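Local structure of tapirin (Caldicellulosiruptor kristjanssonii, 6N2B) at residues K504-G509 / E528-R533. The protein probably binds cellulose through its C-terminal beta-helix domain, which also carries a calcium ion, and is thought to attach the cell to plant biomass. Sequence-based numbering, arbitrary orientation.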
loop_
_atom_site.group_PDB
_atom_site.type_symbol
_atom_site.label_atom_id
_atom_site.label_comp_id
_atom_site.label_asym_id
_atom_site.label_seq_id
_atom_site.Cartn_x
_atom_site.Cartn_y
_atom_site.Cartn_z
ATOM N N LYS A 504 3.794 17.061 11.568
ATOM C CA LYS A 504 3.728 16.415 10.267
ATOM C C LYS A 504 3.627 17.439 9.140
ATOM O O LYS A 504 2.957 18.466 9.262
ATOM C CB LYS A 504 2.531 15.453 10.170
ATOM C CG LYS A 504 2.497 14.317 11.173
ATOM C CD LYS A 504 1.522 13.245 10.701
ATOM C CE LYS A 504 1.181 12.233 11.786
ATOM N NZ LYS A 504 2.206 12.147 12.859
ATOM N N LEU A 505 4.302 17.144 8.043
ATOM C CA LEU A 505 4.029 17.782 6.767
ATOM C C LEU A 505 2.717 17.245 6.212
ATOM O O LEU A 505 2.603 16.046 5.957
ATOM C CB LEU A 505 5.168 17.448 5.823
ATOM C CG LEU A 505 5.653 18.415 4.785
ATOM C CD1 LEU A 505 5.596 19.832 5.340
ATOM C CD2 LEU A 505 7.082 17.976 4.491
ATOM N N VAL A 506 1.723 18.099 6.020
ATOM C CA VAL A 506 0.417 17.662 5.526
ATOM C C VAL A 506 0.298 18.018 4.039
ATOM O O VAL A 506 -0.005 19.157 3.669
ATOM C CB VAL A 506 -0.721 18.262 6.353
ATOM C CG1 VAL A 506 -2.049 17.853 5.778
ATOM C CG2 VAL A 506 -0.609 17.808 7.799
ATOM N N ILE A 507 0.516 17.037 3.169
ATOM C CA ILE A 507 0.352 17.217 1.735
ATOM C C ILE A 507 -1.017 16.693 1.324
ATOM O O ILE A 507 -1.296 15.494 1.459
ATOM C CB ILE A 507 1.455 16.497 0.952
ATOM C CG1 ILE A 507 2.834 17.010 1.378
ATOM C CG2 ILE A 507 1.221 16.677 -0.540
ATOM C CD1 ILE A 507 3.934 15.987 1.230
ATOM N N GLU A 508 -1.861 17.580 0.800
ATOM C CA GLU A 508 -3.167 17.217 0.268
ATOM C C GLU A 508 -3.070 17.214 -1.257
ATOM O O GLU A 508 -2.883 18.275 -1.872
ATOM C CB GLU A 508 -4.235 18.199 0.739
ATOM C CG GLU A 508 -4.317 18.384 2.251
ATOM C CD GLU A 508 -5.697 18.881 2.714
ATOM O OE1 GLU A 508 -6.659 18.769 1.927
ATOM O OE2 GLU A 508 -5.831 19.376 3.860
ATOM N N GLY A 509 -3.211 16.030 -1.869
ATOM C CA GLY A 509 -3.061 15.882 -3.307
ATOM C C GLY A 509 -2.592 14.487 -3.673
ATOM O O GLY A 509 -3.328 13.531 -3.426
ATOM N N GLU A 528 1.812 13.330 6.419
ATOM C CA GLU A 528 0.414 12.931 6.363
ATOM C C GLU A 528 -0.039 13.307 4.962
ATOM O O GLU A 528 -0.319 14.478 4.702
ATOM C CB GLU A 528 -0.397 13.636 7.444
ATOM C CG GLU A 528 -1.918 13.678 7.235
ATOM C CD GLU A 528 -2.643 12.578 7.987
ATOM O OE1 GLU A 528 -2.075 12.078 9.000
ATOM O OE2 GLU A 528 -3.770 12.212 7.558
ATOM N N LEU A 529 -0.074 12.332 4.052
ATOM C CA LEU A 529 -0.494 12.560 2.669
ATOM C C LEU A 529 -1.982 12.245 2.542
ATOM O O LEU A 529 -2.388 11.080 2.600
ATOM C CB LEU A 529 0.317 11.703 1.702
ATOM C CG LEU A 529 -0.221 11.621 0.268
ATOM C CD1 LEU A 529 -0.165 12.980 -0.375
ATOM C CD2 LEU A 529 0.574 10.658 -0.570
ATOM N N ILE A 530 -2.799 13.272 2.364
ATOM C CA ILE A 530 -4.247 13.109 2.257
ATOM C C ILE A 530 -4.611 13.150 0.779
ATOM O O ILE A 530 -4.495 14.198 0.138
ATOM C CB ILE A 530 -5.001 14.196 3.040
ATOM C CG1 ILE A 530 -4.473 14.308 4.467
ATOM C CG2 ILE A 530 -6.494 13.929 3.033
ATOM C CD1 ILE A 530 -5.376 15.138 5.365
ATOM N N TYR A 531 -5.080 12.033 0.232
ATOM C CA TYR A 531 -5.405 11.999 -1.191
ATOM C C TYR A 531 -6.518 12.999 -1.514
ATOM O O TYR A 531 -7.521 13.095 -0.799
ATOM C CB TYR A 531 -5.806 10.580 -1.611
ATOM C CG TYR A 531 -6.497 10.507 -2.961
ATOM C CD1 TYR A 531 -5.765 10.545 -4.146
ATOM C CD2 TYR A 531 -7.888 10.401 -3.049
ATOM C CE1 TYR A 531 -6.400 10.480 -5.375
ATOM C CE2 TYR A 531 -8.526 10.336 -4.255
ATOM C CZ TYR A 531 -7.784 10.383 -5.425
ATOM O OH TYR A 531 -8.424 10.324 -6.651
ATOM N N LYS A 532 -6.316 13.773 -2.574
ATOM C CA LYS A 532 -7.354 14.641 -3.128
ATOM C C LYS A 532 -7.252 14.575 -4.645
ATOM O O LYS A 532 -6.218 14.944 -5.214
ATOM C CB LYS A 532 -7.219 16.092 -2.642
ATOM C CG LYS A 532 -7.424 16.294 -1.139
ATOM C CD LYS A 532 -8.903 16.327 -0.746
ATOM C CE LYS A 532 -9.087 16.351 0.772
ATOM N NZ LYS A 532 -10.500 16.591 1.237
ATOM N N ARG A 533 -8.302 14.073 -5.291
ATOM C CA ARG A 533 -8.302 13.956 -6.743
ATOM C C ARG A 533 -8.119 15.315 -7.398
ATOM O O ARG A 533 -8.774 16.293 -7.016
ATOM C CB ARG A 533 -9.605 13.329 -7.225
ATOM C CG ARG A 533 -9.554 12.904 -8.669
ATOM C CD ARG A 533 -10.874 12.319 -9.117
ATOM N NE ARG A 533 -10.632 11.345 -10.166
ATOM C CZ ARG A 533 -10.499 10.039 -9.955
ATOM N NH1 ARG A 533 -10.253 9.231 -10.985
ATOM N NH2 ARG A 533 -10.615 9.539 -8.721
#
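Five backbone hydrogen bonds join Leu505, Ile507 and Gly509 to Glu528, Ile530 and Lys532, pairing two parallel strands as neighbouring rungs of the beta-helix. Glu528 N gives a nearly straight one to Leu505 O (2.9 Å), while Ile507 N reaches Glu528 O only weakly. Ile530 N then binds Ile507 O at 2.8 Å, Gly509 N binds Ile530 O, and Lys532 N meets a lone pair of Gly509 O in the carbonyl plane. Gly509 lies where the chain turns a corner, and its backbone angles (phi 152°, psi -116°) suit glycine alone, since a side chain would collide with the carbonyl oxygen before it.

On the inner face Leu529 holds CG anti to its backbone N (chi1 167°), and its CD1 meets both Ile507 O and, at 4.0 Å, Ile507 CG2. Phe489 of another sheet and Leu479 of neighbouring strand 478-483 pack on Ile507, and Val209 touches Leu529.

The other face carries Val506, Glu508, Glu528 and Ile530. Val506 CG1 faces Ile530 CD1 at 4.3 Å, and Lys504 passes its CD 3.8 Å from Glu528 CB. The Glu508 and Lys532 side chains run alongside each other in the same direction; Lys532 CE comes 3.6 Å from Glu508 OE1, yet NZ stays 4.5 Å from that oxygen, too far for a salt bridge, and OE1 has a long, weak ion pair with Arg478. Glu528 OE2 forms a salt bridge with Arg224 NE, on the next strand along, and Tyr531 OH bonds to Phe205 O. Cohesion between these two rungs therefore rests on main-chain bonds and aliphatic contacts, with charge attraction probably a minor contribution.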